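DNA-directed RNA polymerase subunit L (Thermoplasma acidophilum, PDB 1XPP) is a small subunit of archaeal RNA polymerase, the enzyme that transcribes DNA into RNA, and probably takes part in subunit dimerisation. Local coordinates at residues S22-M27 against Q64-V69. Numbering follows the deposited sequence.
Sequences SITVEM and QIYVRV
With CG anti to the backbone N (chi1 167°), the Y66 ring stands on strand 64-69 and runs alongside strand 22-27, its hydroxyl end toward S22. T24 OG1 meets its edge near the ring plane, 3.6 Å from Y66 CD1, while S22 CB comes in obliquely, 3.6 Å from Y66 CE1. In the ring plane beyond the hydroxyl sits a water, 2.6 Å from Y66 OH, which also hydrogen-bonds S22 OG and so links the two strands. Y66 OH lies in turn at the in-plane edge of the R68 guanidinium, whose charge is taken up by salt bridges to D49 and E50. An alanine at Y66, lacking ring and hydroxyl, would probably loosen the packing beside S22 CB and T24 OG1 and leave the water beside S22 OG less firmly held. Further along the same face, Q64 reaches out with an extended chain and crosses T24 obliquely, Q64 OE1 standing 3.3 Å from T24 CG2. Its amide also donates through NE2 to a second water, which donates to E26 OE2, so a water spans each end of this partly exposed face.

Beneath these side chains the backbones run antiparallel, the axes 164° apart. I23 and V67 form one hydrogen-bonded pair, V25 and I65 the next, with both N-H groups of each pair used; I65 N to V25 O is 2.8 Å. On the other face I23, V25, I65 and V67 are buried. I65 CG1, in the crowded position between N and carbonyl carbon (chi1 64°), lies 3.9 Å from V25 CB. Helices 32-42 and 74-105 pack on this face, as do F96 and F100 of a second subunit. These are the two central strands of a four-stranded antiparallel sheet backed by helices, the arrangement of the Rpb3/Rpb11 dimerisation domain.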
loop_
_atom_site.group_PDB
_atom_site.type_symbol
_atom_site.label_atom_id
_atom_site.label_comp_id
_atom_site.label_asym_id
_atom_site.label_seq_id
_atom_site.Cartn_x
_atom_site.Cartn_y
_atom_site.Cartn_z
ATOM N N SER D 22 0.705 15.543 22.265
ATOM C CA SER D 22 -0.097 14.981 21.176
ATOM C C SER D 22 0.724 14.534 19.980
ATOM O O SER D 22 1.884 14.941 19.776
ATOM C CB SER D 22 -1.205 15.943 20.754
ATOM O OG SER D 22 -0.644 16.996 20.018
ATOM N N ILE D 23 0.108 13.683 19.162
ATOM C CA ILE D 23 0.782 13.192 17.987
ATOM C C ILE D 23 -0.280 12.870 16.958
ATOM O O ILE D 23 -1.424 12.502 17.310
ATOM C CB ILE D 23 1.656 11.938 18.331
ATOM C CG1 ILE D 23 2.673 11.665 17.239
ATOM C CG2 ILE D 23 0.768 10.709 18.649
ATOM C CD1 ILE D 23 3.767 10.618 17.640
ATOM N N THR D 24 0.091 13.064 15.696
ATOM C CA THR D 24 -0.745 12.678 14.571
ATOM C C THR D 24 0.058 11.789 13.650
ATOM O O THR D 24 1.208 12.097 13.327
ATOM C CB THR D 24 -1.185 13.922 13.775
ATOM O OG1 THR D 24 -1.798 14.823 14.690
ATOM C CG2 THR D 24 -2.150 13.540 12.639
ATOM N N VAL D 25 -0.556 10.673 13.269
ATOM C CA VAL D 25 0.070 9.677 12.441
ATOM C C VAL D 25 -0.776 9.431 11.203
ATOM O O VAL D 25 -1.994 9.233 11.297
ATOM C CB VAL D 25 0.253 8.339 13.234
ATOM C CG1 VAL D 25 1.000 7.327 12.406
ATOM C CG2 VAL D 25 0.972 8.594 14.529
ATOM N N GLU D 26 -0.130 9.467 10.039
ATOM C CA GLU D 26 -0.764 9.086 8.785
ATOM C C GLU D 26 -0.623 7.577 8.603
ATOM O O GLU D 26 0.502 7.040 8.741
ATOM C CB GLU D 26 -0.115 9.836 7.614
ATOM C CG GLU D 26 -0.955 9.771 6.340
ATOM C CD GLU D 26 -0.373 10.621 5.218
ATOM O OE1 GLU D 26 0.867 10.766 5.162
ATOM O OE2 GLU D 26 -1.153 11.110 4.372
ATOM N N MET D 27 -1.742 6.915 8.326
ATOM C CA MET D 27 -1.836 5.456 8.192
ATOM C C MET D 27 -2.290 5.098 6.800
ATOM O O MET D 27 -3.419 5.426 6.406
ATOM C CB MET D 27 -2.848 4.885 9.184
ATOM C CG MET D 27 -2.791 5.504 10.538
ATOM S SD MET D 27 -1.507 4.683 11.458
ATOM C CE MET D 27 -2.079 2.971 11.666
ATOM N N GLN D 64 -5.722 9.355 9.042
ATOM C CA GLN D 64 -4.855 9.827 10.095
ATOM C C GLN D 64 -5.465 9.448 11.438
ATOM O O GLN D 64 -6.689 9.251 11.571
ATOM C CB GLN D 64 -4.738 11.337 10.043
ATOM C CG GLN D 64 -3.852 11.876 8.907
ATOM C CD GLN D 64 -3.860 13.383 8.813
ATOM O OE1 GLN D 64 -3.790 14.071 9.825
ATOM N NE2 GLN D 64 -3.884 13.901 7.578
ATOM N N ILE D 65 -4.588 9.263 12.425
ATOM C CA ILE D 65 -5.033 9.180 13.806
ATOM C C ILE D 65 -4.344 10.261 14.627
ATOM O O ILE D 65 -3.208 10.635 14.348
ATOM C CB ILE D 65 -4.815 7.756 14.433
ATOM C CG1 ILE D 65 -3.336 7.390 14.517
ATOM C CG2 ILE D 65 -5.583 6.704 13.677
ATOM C CD1 ILE D 65 -3.055 6.223 15.468
ATOM N N TYR D 66 -5.085 10.793 15.610
ATOM C CA TYR D 66 -4.633 11.859 16.479
ATOM C C TYR D 66 -4.843 11.407 17.934
ATOM O O TYR D 66 -5.918 10.913 18.291
ATOM C CB TYR D 66 -5.512 13.091 16.254
ATOM C CG TYR D 66 -5.354 14.167 17.301
ATOM C CD1 TYR D 66 -4.129 14.824 17.481
ATOM C CD2 TYR D 66 -6.403 14.490 18.127
ATOM C CE1 TYR D 66 -4.002 15.824 18.450
ATOM C CE2 TYR D 66 -6.281 15.481 19.091
ATOM C CZ TYR D 66 -5.090 16.130 19.233
ATOM O OH TYR D 66 -4.981 17.096 20.209
ATOM N N VAL D 67 -3.812 11.583 18.747
ATOM C CA VAL D 67 -3.887 11.183 20.149
ATOM C C VAL D 67 -3.334 12.320 20.989
ATOM O O VAL D 67 -2.244 12.818 20.709
ATOM C CB VAL D 67 -3.035 9.890 20.416
ATOM C CG1 VAL D 67 -3.117 9.475 21.873
ATOM C CG2 VAL D 67 -3.495 8.724 19.518
ATOM N N ARG D 68 -4.096 12.715 21.994
ATOM C CA ARG D 68 -3.602 13.640 23.021
ATOM C C ARG D 68 -3.716 12.989 24.398
ATOM O O ARG D 68 -4.733 12.425 24.736
ATOM C CB ARG D 68 -4.372 14.955 23.003
ATOM C CG ARG D 68 -3.881 15.980 24.058
ATOM C CD ARG D 68 -4.580 17.339 23.897
ATOM N NE ARG D 68 -5.997 17.201 23.581
ATOM C CZ ARG D 68 -6.989 17.340 24.456
ATOM N NH1 ARG D 68 -6.735 17.641 25.723
ATOM N NH2 ARG D 68 -8.247 17.188 24.061
ATOM N N VAL D 69 -2.652 13.125 25.187
ATOM C CA VAL D 69 -2.581 12.508 26.518
ATOM C C VAL D 69 -2.688 13.551 27.658
ATOM O O VAL D 69 -2.279 14.713 27.475
ATOM C CB VAL D 69 -1.272 11.659 26.646
ATOM C CG1 VAL D 69 -1.302 10.463 25.639
ATOM C CG2 VAL D 69 -0.027 12.474 26.434
HETATM O O HOH W 1 -3.009 18.763 20.283
HETATM O O HOH W 2 -3.518 12.202 5.189
#